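Local structure of putative hydrolase (Shewanella frigidimarina, 3LHO) at residues 21-26 against 189-194; 127-130 against 134-137; 175-180 against 236-241. The protein probably acts as an iron(II)-dependent dioxygenase that converts 2-oxoadipate to 2-hydroxyglutarate with loss of carbon dioxide. One frame throughout, in Å; residues are numbered along the deposited sequence. Where two conformers were deposited one is given.

Contact 1: residues 21-26 against 189-194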
ATOM      1  N   THR A  21       3.752  11.288  -1.881  1.00 19.70           N
ATOM      2  CA  THR A  21       2.652  11.215  -2.857  1.00 20.46           C
ATOM      3  C   THR A  21       1.803  12.518  -2.840  1.00 21.08           C
ATOM      4  O   THR A  21       0.623  12.512  -2.443  1.00 21.14           O
ATOM      5  CB  THR A  21       1.752   9.991  -2.550  1.00 21.09           C
ATOM      6  OG1 THR A  21       2.579   8.905  -2.107  1.00 24.13           O
ATOM      7  CG2 THR A  21       0.961   9.552  -3.782  1.00 17.11           C
ATOM      8  N   PRO A  22       2.401  13.636  -3.285  1.00 21.33           N
ATOM      9  CA  PRO A  22       1.685  14.912  -3.303  1.00 21.33           C
ATOM     10  C   PRO A  22       0.387  14.878  -4.091  1.00 20.28           C
ATOM     11  O   PRO A  22      -0.558  15.577  -3.720  1.00 20.25           O
ATOM     12  CB  PRO A  22       2.680  15.890  -3.948  1.00 20.89           C
ATOM     13  CG  PRO A  22       3.716  15.063  -4.576  1.00 22.56           C
ATOM     14  CD  PRO A  22       3.790  13.795  -3.772  1.00 20.10           C
ATOM     15  N   SER A  23       0.328  14.038  -5.122  1.00 19.48           N
ATOM     16  CA  SER A  23      -0.897  13.871  -5.887  1.00 21.07           C
ATOM     17  C   SER A  23      -2.094  13.439  -5.011  1.00 20.08           C
ATOM     18  O   SER A  23      -3.212  13.893  -5.220  1.00 21.14           O
ATOM     19  CB  SER A  23      -0.701  12.846  -6.998  1.00 21.63           C
ATOM     20  OG  SER A  23       0.232  13.321  -7.952  1.00 26.48           O
ATOM     21  N   ALA A  24      -1.830  12.563  -4.051  1.00 15.31           N
ATOM     22  CA  ALA A  24      -2.836  12.115  -3.132  1.00 15.25           C
ATOM     23  C   ALA A  24      -3.343  13.298  -2.308  1.00 17.51           C
ATOM     24  O   ALA A  24      -4.543  13.447  -2.090  1.00 17.43           O
ATOM     25  CB  ALA A  24      -2.282  10.948  -2.216  1.00 13.44           C
ATOM     26  N   ALA A  25      -2.449  14.162  -1.869  1.00 17.81           N
ATOM     27  CA  ALA A  25      -2.939  15.296  -1.067  1.00 19.31           C
ATOM     28  C   ALA A  25      -3.887  16.149  -1.927  1.00 18.25           C
ATOM     29  O   ALA A  25      -4.976  16.568  -1.479  1.00 18.77           O
ATOM     30  CB  ALA A  25      -1.777  16.142  -0.474  1.00 17.72           C
ATOM     31  N   LYS A  26      -3.518  16.349  -3.183  1.00 20.24           N
ATOM     32  CA  LYS A  26      -4.319  17.217  -4.066  1.00 21.28           C
ATOM     33  C   LYS A  26      -5.664  16.573  -4.433  1.00 19.20           C
ATOM     34  O   LYS A  26      -6.697  17.233  -4.384  1.00 17.43           O
ATOM     35  CB  LYS A  26      -3.541  17.587  -5.334  1.00 19.87           C
ATOM     36  CG  LYS A  26      -2.303  18.423  -5.064  1.00 23.08           C
ATOM     37  CD  LYS A  26      -1.614  18.783  -6.375  1.00 31.62           C
ATOM     38  CE  LYS A  26      -0.331  19.573  -6.181  1.00 39.56           C
ATOM     39  NZ  LYS A  26       0.430  19.705  -7.466  1.00 37.80           N
ATOM     40  N   ALA A 189      -9.056  17.667 -14.010  1.00 26.20           N
ATOM     41  CA  ALA A 189      -8.272  18.454 -13.029  1.00 26.33           C
ATOM     42  C   ALA A 189      -6.750  18.404 -13.276  1.00 27.67           C
ATOM     43  O   ALA A 189      -5.966  18.996 -12.516  1.00 30.02           O
ATOM     44  CB  ALA A 189      -8.594  17.989 -11.591  1.00 25.64           C
ATOM     45  N   GLY A 190      -6.323  17.664 -14.296  1.00 27.23           N
ATOM     46  CA  GLY A 190      -4.927  17.681 -14.729  1.00 26.84           C
ATOM     47  C   GLY A 190      -4.056  16.602 -14.136  1.00 27.24           C
ATOM     48  O   GLY A 190      -2.840  16.725 -14.155  1.00 27.20           O
ATOM     49  N   PHE A 191      -4.666  15.539 -13.600  1.00 26.10           N
ATOM     50  CA  PHE A 191      -3.920  14.374 -13.140  1.00 23.81           C
ATOM     51  C   PHE A 191      -3.853  13.362 -14.270  1.00 23.37           C
ATOM     52  O   PHE A 191      -4.746  13.325 -15.087  1.00 27.37           O
ATOM     53  CB  PHE A 191      -4.573  13.780 -11.872  1.00 23.44           C
ATOM     54  CG  PHE A 191      -4.499  14.710 -10.725  1.00 23.25           C
ATOM     55  CD1 PHE A 191      -3.322  14.836 -10.007  1.00 23.56           C
ATOM     56  CD2 PHE A 191      -5.558  15.545 -10.428  1.00 22.88           C
ATOM     57  CE1 PHE A 191      -3.224  15.749  -8.982  1.00 27.22           C
ATOM     58  CE2 PHE A 191      -5.461  16.470  -9.403  1.00 24.79           C
ATOM     59  CZ  PHE A 191      -4.295  16.567  -8.681  1.00 23.68           C
ATOM     60  N   VAL A 192      -2.765  12.596 -14.320  1.00 23.87           N
ATOM     61  CA  VAL A 192      -2.633  11.513 -15.282  0.50 25.71           C
ATOM     62  C   VAL A 192      -2.791  10.167 -14.576  1.00 25.62           C
ATOM     63  O   VAL A 192      -2.257   9.933 -13.492  1.00 27.38           O
ATOM     64  CB  VAL A 192      -1.298  11.582 -16.096  0.50 27.49           C
ATOM     65  CG1 VAL A 192      -0.101  11.584 -15.187  0.50 26.57           C
ATOM     66  CG2 VAL A 192      -1.211  10.439 -17.109  0.50 27.30           C
ATOM     67  N   LEU A 193      -3.547   9.287 -15.218  1.00 25.47           N
ATOM     68  CA  LEU A 193      -3.861   7.985 -14.690  1.00 24.29           C
ATOM     69  C   LEU A 193      -2.973   6.921 -15.270  1.00 25.83           C
ATOM     70  O   LEU A 193      -2.512   7.061 -16.411  1.00 27.66           O
ATOM     71  CB  LEU A 193      -5.312   7.650 -15.064  1.00 22.24           C
ATOM     72  CG  LEU A 193      -6.327   8.689 -14.573  1.00 24.13           C
ATOM     73  CD1 LEU A 193      -7.742   8.247 -14.864  1.00 27.95           C
ATOM     74  CD2 LEU A 193      -6.173   8.946 -13.065  1.00 21.86           C
ATOM     75  N   ASN A 194      -2.732   5.853 -14.517  1.00 23.81           N
ATOM     76  CA  ASN A 194      -2.088   4.673 -15.083  0.60 25.58           C
ATOM     77  C   ASN A 194      -3.030   4.044 -16.072  1.00 26.71           C
ATOM     78  O   ASN A 194      -4.167   3.695 -15.730  1.00 23.80           O
ATOM     79  CB  ASN A 194      -1.724   3.608 -14.045  0.60 27.50           C
ATOM     80  CG  ASN A 194      -1.138   2.337 -14.694  0.60 30.59           C
ATOM     81  OD1 ASN A 194      -0.363   2.416 -15.647  0.60 36.79           O
ATOM     82  ND2 ASN A 194      -1.527   1.175 -14.192  0.60 36.18           N
TER
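Phe191 reaches across to the first turns of helix 22-32 and meets Lys26 with the far end of its ring, a surface contact without hydrogen bonds between the two segments. Phe191 CZ lies 3.6 Å from Lys26 CB, and this methylene sits at the ring edge, near the ring plane. Further along the chain, Lys26 CD is 4.2 Å from Phe191 CZ; the lysine runs on extended past the ring, and NZ bonds to a tetraethylene glycol molecule, probably from the crystallisation liquor. Ser23, three residues earlier, lies near the adjacent ring carbon: its carbonyl O is 4.2 Å from Phe191 CE1 and its CB 4.3 Å from that carbon, while OG is hydrogen-bonded to Asp216. Gly190, with positive phi, forms a Schellman motif at the C-terminal end of helix 179-188, and Phe191 follows directly on this glycine, in the loop toward strand 208-212. With CG anti to the carbonyl carbon (chi1 -65°), the ring extends toward helix 22-32, where it also touches Ile27. Without the ring, as with an alanine here, Lys26 CB and Ile27 would probably face a gap and the lysine chain would be freer to turn.

Contact 2: residues 127-130 against 134-137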
ATOM      1  N   ASP A 127       5.135   2.993  17.985  1.00 22.68           N
ATOM      2  CA  ASP A 127       3.922   3.420  17.295  1.00 24.81           C
ATOM      3  C   ASP A 127       4.126   3.835  15.867  1.00 20.82           C
ATOM      4  O   ASP A 127       3.161   3.844  15.112  1.00 19.28           O
ATOM      5  CB  ASP A 127       3.163   4.541  18.044  1.00 24.74           C
ATOM      6  CG  ASP A 127       3.977   5.842  18.225  1.00 36.33           C
ATOM      7  OD1 ASP A 127       5.197   5.915  17.953  1.00 45.49           O
ATOM      8  OD2 ASP A 127       3.359   6.816  18.665  1.00 38.82           O
ATOM      9  N   ASN A 128       5.340   4.253  15.509  1.00 19.74           N
ATOM     10  CA  ASN A 128       5.590   4.770  14.187  1.00 19.21           C
ATOM     11  C   ASN A 128       6.108   3.725  13.250  1.00 19.36           C
ATOM     12  O   ASN A 128       6.494   4.076  12.122  1.00 19.70           O
ATOM     13  CB  ASN A 128       6.563   5.967  14.214  1.00 20.64           C
ATOM     14  CG  ASN A 128       7.973   5.568  14.597  1.00 22.95           C
ATOM     15  OD1 ASN A 128       8.171   4.652  15.381  1.00 20.97           O
ATOM     16  ND2 ASN A 128       8.953   6.217  14.001  1.00 26.01           N
ATOM     17  N   PHE A 129       6.129   2.449  13.665  1.00 18.58           N
ATOM     18  CA  PHE A 129       6.825   1.469  12.834  1.00 16.00           C
ATOM     19  C   PHE A 129       6.301   1.373  11.392  1.00 17.78           C
ATOM     20  O   PHE A 129       7.095   1.287  10.447  1.00 16.17           O
ATOM     21  CB  PHE A 129       6.863   0.068  13.458  1.00 17.36           C
ATOM     22  CG  PHE A 129       7.565  -0.967  12.545  1.00 13.75           C
ATOM     23  CD1 PHE A 129       8.921  -0.822  12.250  1.00 17.40           C
ATOM     24  CD2 PHE A 129       6.863  -1.985  11.933  1.00 23.81           C
ATOM     25  CE1 PHE A 129       9.565  -1.661  11.441  1.00 18.17           C
ATOM     26  CE2 PHE A 129       7.504  -2.860  11.114  1.00 16.24           C
ATOM     27  CZ  PHE A 129       8.850  -2.707  10.832  1.00 16.23           C
ATOM     28  N   ILE A 130       4.989   1.377  11.185  1.00 16.36           N
ATOM     29  CA  ILE A 130       4.490   1.167   9.821  1.00 17.61           C
ATOM     30  C   ILE A 130       4.703   2.410   8.908  1.00 15.85           C
ATOM     31  O   ILE A 130       4.499   2.342   7.721  1.00 16.93           O
ATOM     32  CB  ILE A 130       3.018   0.683   9.799  1.00 19.89           C
ATOM     33  CG1 ILE A 130       2.081   1.779  10.259  1.00 19.80           C
ATOM     34  CG2 ILE A 130       2.811  -0.685  10.614  1.00 18.35           C
ATOM     35  CD1 ILE A 130       0.590   1.433   9.995  1.00 31.41           C
ATOM     36  N   ARG A 134      13.042   3.875   6.091  1.00 18.74           N
ATOM     37  CA  ARG A 134      14.185   3.026   5.917  1.00 22.45           C
ATOM     38  C   ARG A 134      14.968   2.911   7.189  1.00 20.55           C
ATOM     39  O   ARG A 134      15.303   3.910   7.774  1.00 26.34           O
ATOM     40  CB  ARG A 134      15.127   3.598   4.839  1.00 27.20           C
ATOM     41  CG  ARG A 134      15.088   2.797   3.567  1.00 25.44           C
ATOM     42  CD  ARG A 134      16.289   3.048   2.696  1.00 23.35           C
ATOM     43  NE  ARG A 134      16.554   4.473   2.472  1.00 24.53           N
ATOM     44  CZ  ARG A 134      17.719   5.069   2.690  1.00 35.65           C
ATOM     45  NH1 ARG A 134      18.769   4.381   3.150  1.00 32.12           N
ATOM     46  NH2 ARG A 134      17.834   6.375   2.453  1.00 30.60           N
ATOM     47  N   HIS A 135      15.351   1.703   7.545  1.00 20.80           N
ATOM     48  CA  HIS A 135      16.171   1.476   8.733  1.00 20.98           C
ATOM     49  C   HIS A 135      17.616   1.051   8.377  1.00 23.20           C
ATOM     50  O   HIS A 135      18.413   0.748   9.275  1.00 25.50           O
ATOM     51  CB  HIS A 135      15.541   0.391   9.591  1.00 20.21           C
ATOM     52  CG  HIS A 135      14.215   0.764  10.191  1.00 22.98           C
ATOM     53  ND1 HIS A 135      14.039   0.977  11.546  1.00 25.19           N
ATOM     54  CD2 HIS A 135      12.991   0.910   9.624  1.00 22.53           C
ATOM     55  CE1 HIS A 135      12.764   1.257  11.782  1.00 24.76           C
ATOM     56  NE2 HIS A 135      12.108   1.229  10.632  1.00 25.29           N
ATOM     57  N   TRP A 136      17.934   1.017   7.079  1.00 19.41           N
ATOM     58  CA  TRP A 136      19.166   0.419   6.573  1.00 15.36           C
ATOM     59  C   TRP A 136      19.832   1.356   5.576  1.00 17.54           C
ATOM     60  O   TRP A 136      19.166   2.143   4.929  1.00 19.69           O
ATOM     61  CB  TRP A 136      18.879  -0.946   5.895  1.00 17.27           C
ATOM     62  CG  TRP A 136      17.710  -0.871   5.009  1.00 18.24           C
ATOM     63  CD1 TRP A 136      17.697  -0.427   3.712  1.00 19.12           C
ATOM     64  CD2 TRP A 136      16.361  -1.204   5.339  1.00 18.63           C
ATOM     65  NE1 TRP A 136      16.421  -0.452   3.217  1.00 16.59           N
ATOM     66  CE2 TRP A 136      15.574  -0.922   4.190  1.00 16.91           C
ATOM     67  CE3 TRP A 136      15.730  -1.703   6.493  1.00 14.88           C
ATOM     68  CZ2 TRP A 136      14.203  -1.140   4.156  1.00 17.66           C
ATOM     69  CZ3 TRP A 136      14.374  -1.900   6.470  1.00 12.67           C
ATOM     70  CH2 TRP A 136      13.616  -1.631   5.291  1.00 18.15           C
ATOM     71  N   ASP A 137      21.157   1.310   5.549  1.00 22.38           N
ATOM     72  CA  ASP A 137      21.959   1.807   4.421  1.00 20.78           C
ATOM     73  C   ASP A 137      21.806   0.850   3.247  1.00 19.60           C
ATOM     74  O   ASP A 137      21.788  -0.371   3.417  1.00 19.55           O
ATOM     75  CB  ASP A 137      23.428   1.847   4.781  1.00 21.11           C
ATOM     76  CG  ASP A 137      23.715   2.881   5.823  1.00 25.06           C
ATOM     77  OD1 ASP A 137      23.079   3.948   5.747  1.00 28.21           O
ATOM     78  OD2 ASP A 137      24.523   2.610   6.724  1.00 38.87           O
TER
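Phe129 and His135 bring their rings together at an oblique angle, the planes inclined at 50° and the centroids 5.8 Å apart. The imidazole of His135 leads with NE2, which lies 3.9 Å from Phe129 CE1 and 4.1 Å from Phe129 CD1, so the CD1-CE1 bond of the phenyl ring does the touching. Phe129 holds CG anti to its backbone nitrogen (chi1 178°), which carries the ring out from the short 3-10 turn to meet the imidazole. The same NE2 is hydrogen-bonded to Ser132 OG, and this hydroxyl also bonds the carbonyl O of Phe129. One serine in the connecting turn therefore links the histidine ring to the backbone of its aromatic partner, which probably limits how far the imidazole can rotate. Around His135, Arg134 and Trp136 are tied together. Arg134 NH1 donates to Trp136 O at 2.9 Å, a bent bond with an angle of 135° at the hydrogen, although NH1 lies in the carbonyl plane. Arg134 CG rests 3.4 Å above one face of the Trp136 indole, offset toward its rim. The whole turn belongs to the link between helices 106-116 and 140-149. Phe129 packs on Leu57 and His60 of helix 54-62 and its ring meets that of Tyr161, whereas Trp136 lies against Leu115 and Ile116 of helix 106-116.

Contact 3: residues 175-180 against 236-241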
ATOM      1  N   GLU A 175     -20.766  12.227  -4.412  1.00 22.91           N
ATOM      2  CA  GLU A 175     -21.015  12.903  -5.688  1.00 22.46           C
ATOM      3  C   GLU A 175     -20.757  12.059  -6.926  1.00 20.93           C
ATOM      4  O   GLU A 175     -20.930  12.542  -8.043  1.00 20.39           O
ATOM      5  CB  GLU A 175     -20.154  14.153  -5.792  1.00 23.07           C
ATOM      6  CG  GLU A 175     -20.469  15.215  -4.785  1.00 31.92           C
ATOM      7  CD  GLU A 175     -19.326  16.204  -4.617  1.00 44.48           C
ATOM      8  OE1 GLU A 175     -18.478  16.316  -5.532  1.00 52.09           O
ATOM      9  OE2 GLU A 175     -19.264  16.861  -3.555  1.00 59.74           O
ATOM     10  N   PHE A 176     -20.286  10.836  -6.761  1.00 18.62           N
ATOM     11  CA  PHE A 176     -19.916  10.009  -7.909  1.00 17.78           C
ATOM     12  C   PHE A 176     -20.565   8.655  -7.794  1.00 18.07           C
ATOM     13  O   PHE A 176     -20.683   8.088  -6.704  1.00 19.19           O
ATOM     14  CB  PHE A 176     -18.403   9.828  -8.008  1.00 18.32           C
ATOM     15  CG  PHE A 176     -17.654  11.068  -8.383  1.00 21.09           C
ATOM     16  CD1 PHE A 176     -17.427  11.374  -9.712  1.00 22.94           C
ATOM     17  CD2 PHE A 176     -17.140  11.907  -7.407  1.00 25.38           C
ATOM     18  CE1 PHE A 176     -16.731  12.522 -10.069  1.00 26.13           C
ATOM     19  CE2 PHE A 176     -16.429  13.049  -7.758  1.00 25.85           C
ATOM     20  CZ  PHE A 176     -16.235  13.359  -9.090  1.00 23.69           C
ATOM     21  N   GLU A 177     -20.988   8.113  -8.923  1.00 18.13           N
ATOM     22  CA  GLU A 177     -21.465   6.747  -8.950  1.00 16.26           C
ATOM     23  C   GLU A 177     -20.435   5.784  -9.559  1.00 18.87           C
ATOM     24  O   GLU A 177     -20.192   4.691  -9.023  1.00 18.73           O
ATOM     25  CB  GLU A 177     -22.738   6.693  -9.775  1.00 18.49           C
ATOM     26  CG  GLU A 177     -23.286   5.291  -9.933  1.00 19.90           C
ATOM     27  CD  GLU A 177     -24.617   5.291 -10.667  1.00 22.51           C
ATOM     28  OE1 GLU A 177     -25.208   6.366 -10.844  1.00 32.13           O
ATOM     29  OE2 GLU A 177     -25.065   4.207 -11.050  1.00 28.83           O
ATOM     30  N   ARG A 178     -19.830   6.187 -10.679  1.00 15.52           N
ATOM     31  CA  ARG A 178     -19.040   5.274 -11.487  1.00 20.21           C
ATOM     32  C   ARG A 178     -17.579   5.643 -11.449  1.00 19.81           C
ATOM     33  O   ARG A 178     -17.227   6.835 -11.458  1.00 19.38           O
ATOM     34  CB  ARG A 178     -19.521   5.282 -12.949  1.00 22.02           C
ATOM     35  CG  ARG A 178     -21.014   4.915 -13.166  1.00 28.36           C
ATOM     36  CD  ARG A 178     -21.344   4.712 -14.675  1.00 31.05           C
ATOM     37  NE  ARG A 178     -20.796   5.807 -15.486  1.00 45.57           N
ATOM     38  CZ  ARG A 178     -20.238   5.694 -16.705  1.00 52.28           C
ATOM     39  NH1 ARG A 178     -20.119   4.518 -17.330  1.00 47.54           N
ATOM     40  NH2 ARG A 178     -19.773   6.788 -17.309  1.00 51.34           N
ATOM     41  N   ILE A 179     -16.724   4.616 -11.445  1.00 20.64           N
ATOM     42  CA  ILE A 179     -15.268   4.807 -11.524  1.00 21.62           C
ATOM     43  C   ILE A 179     -14.890   5.650 -12.768  1.00 21.29           C
ATOM     44  O   ILE A 179     -14.022   6.542 -12.690  1.00 19.30           O
ATOM     45  CB  ILE A 179     -14.466   3.423 -11.452  1.00 20.98           C
ATOM     46  CG1 ILE A 179     -12.963   3.683 -11.273  1.00 22.47           C
ATOM     47  CG2 ILE A 179     -14.717   2.533 -12.701  1.00 19.35           C
ATOM     48  CD1 ILE A 179     -12.155   2.544 -10.643  1.00 15.95           C
ATOM     49  N   GLU A 180     -15.567   5.402 -13.892  1.00 22.21           N
ATOM     50  CA  GLU A 180     -15.342   6.192 -15.116  1.00 24.08           C
ATOM     51  C   GLU A 180     -15.546   7.683 -14.876  1.00 23.71           C
ATOM     52  O   GLU A 180     -14.838   8.495 -15.430  1.00 22.51           O
ATOM     53  CB  GLU A 180     -16.218   5.734 -16.288  1.00 25.42           C
ATOM     54  CG  GLU A 180     -15.929   4.305 -16.741  1.00 26.96           C
ATOM     55  CD  GLU A 180     -16.665   3.246 -15.914  1.00 31.83           C
ATOM     56  OE1 GLU A 180     -17.310   3.574 -14.886  1.00 29.47           O
ATOM     57  OE2 GLU A 180     -16.588   2.066 -16.289  1.00 34.18           O
ATOM     58  N   PHE A 236      -8.251   4.021  -6.526  1.00 19.14           N
ATOM     59  CA  PHE A 236      -9.713   4.223  -6.435  1.00 18.02           C
ATOM     60  C   PHE A 236     -10.351   2.879  -6.655  1.00 18.30           C
ATOM     61  O   PHE A 236      -9.967   2.160  -7.552  1.00 20.20           O
ATOM     62  CB  PHE A 236     -10.165   5.270  -7.474  1.00 15.72           C
ATOM     63  CG  PHE A 236      -9.314   6.514  -7.439  1.00 17.37           C
ATOM     64  CD1 PHE A 236      -9.631   7.554  -6.595  1.00 18.37           C
ATOM     65  CD2 PHE A 236      -8.142   6.601  -8.180  1.00 21.82           C
ATOM     66  CE1 PHE A 236      -8.793   8.663  -6.501  1.00 19.46           C
ATOM     67  CE2 PHE A 236      -7.312   7.725  -8.088  1.00 18.66           C
ATOM     68  CZ  PHE A 236      -7.634   8.734  -7.245  1.00 20.00           C
ATOM     69  N   ALA A 237     -11.307   2.500  -5.813  1.00 16.89           N
ATOM     70  CA  ALA A 237     -11.945   1.191  -5.952  1.00 15.03           C
ATOM     71  C   ALA A 237     -13.458   1.298  -5.776  1.00 14.53           C
ATOM     72  O   ALA A 237     -13.945   1.946  -4.843  1.00 15.32           O
ATOM     73  CB  ALA A 237     -11.365   0.188  -4.903  1.00 14.93           C
ATOM     74  N   ARG A 238     -14.190   0.653  -6.683  1.00 16.35           N
ATOM     75  CA  ARG A 238     -15.593   0.408  -6.510  1.00 17.76           C
ATOM     76  C   ARG A 238     -15.814  -1.085  -6.290  1.00 19.11           C
ATOM     77  O   ARG A 238     -15.423  -1.880  -7.118  1.00 20.61           O
ATOM     78  CB  ARG A 238     -16.388   0.867  -7.729  1.00 18.43           C
ATOM     79  CG  ARG A 238     -17.898   0.661  -7.571  1.00 20.25           C
ATOM     80  CD  ARG A 238     -18.720   1.382  -8.622  1.00 25.45           C
ATOM     81  NE  ARG A 238     -20.127   0.950  -8.572  1.00 26.23           N
ATOM     82  CZ  ARG A 238     -21.054   1.241  -9.486  1.00 26.86           C
ATOM     83  NH1 ARG A 238     -20.772   1.966 -10.555  1.00 23.53           N
ATOM     84  NH2 ARG A 238     -22.287   0.803  -9.320  1.00 23.00           N
ATOM     85  N   ARG A 239     -16.481  -1.441  -5.192  1.00 18.76           N
ATOM     86  CA  ARG A 239     -16.884  -2.819  -4.958  1.00 17.34           C
ATOM     87  C   ARG A 239     -18.364  -3.058  -5.188  1.00 17.75           C
ATOM     88  O   ARG A 239     -19.191  -2.165  -4.971  1.00 18.61           O
ATOM     89  CB  ARG A 239     -16.539  -3.231  -3.533  1.00 21.50           C
ATOM     90  CG  ARG A 239     -15.064  -3.212  -3.237  1.00 19.60           C
ATOM     91  CD  ARG A 239     -14.824  -3.468  -1.735  1.00 22.29           C
ATOM     92  NE  ARG A 239     -13.394  -3.421  -1.522  1.00 21.90           N
ATOM     93  CZ  ARG A 239     -12.543  -4.367  -1.912  1.00 25.76           C
ATOM     94  NH1 ARG A 239     -12.959  -5.508  -2.477  1.00 23.92           N
ATOM     95  NH2 ARG A 239     -11.264  -4.160  -1.743  1.00 30.04           N
ATOM     96  N   TYR A 240     -18.679  -4.286  -5.608  1.00 16.93           N
ATOM     97  CA  TYR A 240     -20.038  -4.703  -5.877  1.00 19.18           C
ATOM     98  C   TYR A 240     -20.509  -5.817  -4.962  1.00 20.89           C
ATOM     99  O   TYR A 240     -19.685  -6.558  -4.387  1.00 20.97           O
ATOM    100  CB  TYR A 240     -20.164  -5.129  -7.330  1.00 17.24           C
ATOM    101  CG  TYR A 240     -19.962  -4.005  -8.318  1.00 18.16           C
ATOM    102  CD1 TYR A 240     -18.687  -3.553  -8.646  1.00 18.02           C
ATOM    103  CD2 TYR A 240     -21.042  -3.421  -8.968  1.00 18.95           C
ATOM    104  CE1 TYR A 240     -18.510  -2.534  -9.562  1.00 21.21           C
ATOM    105  CE2 TYR A 240     -20.868  -2.420  -9.878  1.00 15.69           C
ATOM    106  CZ  TYR A 240     -19.611  -1.975 -10.186  1.00 14.49           C
ATOM    107  OH  TYR A 240     -19.447  -0.969 -11.116  1.00 19.21           O
ATOM    108  N   PRO A 241     -21.833  -5.918  -4.768  1.00 20.46           N
ATOM    109  CA  PRO A 241     -22.369  -6.984  -3.926  1.00 22.67           C
ATOM    110  C   PRO A 241     -22.220  -8.365  -4.535  1.00 22.73           C
ATOM    111  O   PRO A 241     -22.366  -8.539  -5.746  1.00 24.40           O
ATOM    112  CB  PRO A 241     -23.856  -6.634  -3.804  1.00 24.34           C
ATOM    113  CG  PRO A 241     -23.965  -5.232  -4.135  1.00 19.56           C
ATOM    114  CD  PRO A 241     -22.862  -4.918  -5.092  1.00 20.66           C
TER
HETATM  115  O   HOH W   1     -23.114   2.130 -12.254  1.00 27.17           O
HETATM  116  O   HOH W   2     -17.991   2.038 -12.058  1.00 20.37           O
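Arg238 is nearly straight from its backbone to NE, with CG anti to the backbone nitrogen (chi1 -178°), and this extension carries the guanidinium from strand 235-239 to the loop leading into helix 179-188. That strand belongs to the mixed seven-strand sheet and begins with the metal ligand Glu235, in a family assigned to the glyoxalase clan. Ile179, with CG1 likewise anti to its nitrogen (chi1 -169°), sends CD1 back toward the strand, 3.8 Å from the carbonyl O of Phe236. The buried isoleucine thus packs the first turn of the helix onto the sheet, where it also touches Ser211 and Glu209 of strand 208-212. Farther out, the carbonyl O of Glu177 lies over one face of the Arg238 guanidinium, 3.2 Å from NH1, but the angle is too poor for a hydrogen bond. Tyr240 OH, itself hydrogen-bonded to Glu209, sits 3.0 Å above the opposite face of the Arg238 guanidinium, toward its rim. Arg238 NH1 bonds to two waters instead. One lies at the edge, in the guanidinium plane; it accepts from Arg238 NH1 at 2.9 Å and donates to Glu177 OE2 at 3.1 Å. A second accepts from Arg238 NH1 at 3.2 Å and from the backbone N of Ile179 at 2.9 Å, and can donate to Glu180 OE1. Arg178, at the N-cap position, brings its CG to 3.9 Å from NH1 of Arg238, while its own guanidinium is turned 84° from that of Arg238 and forms a salt bridge to Asp181. Strand and helix start are therefore joined by water-mediated bonds and by the Glu177 carbonyl O against one face of the cation; the Glu177 and Glu180 carboxylates, not in contact with the guanidinium, would probably help offset both arginines' charges.

Overall arrangement
Contacts 1 and 3 are neighbours: their centres are 18 Å apart, their nearest atoms about 5 Å, and their segments alternate along the chain. Helix 179-188 joins them, starting in contact 3 and ending just before Phe191 of contact 1, and Ile27 of helix 22-32 touches both Phe191 and Phe236. Contact 2 stands apart, its centre 26 Å from that of contact 1 and 34 Å from that of contact 3, across the chain's centre from the latter. Contact 3 is linked to the metal site through the chain: Phe236 follows Glu235, which binds nickel with His41 and His165, and the side chain of Phe236 is about 10 Å from the ion. Iron(II) is the expected cofactor there.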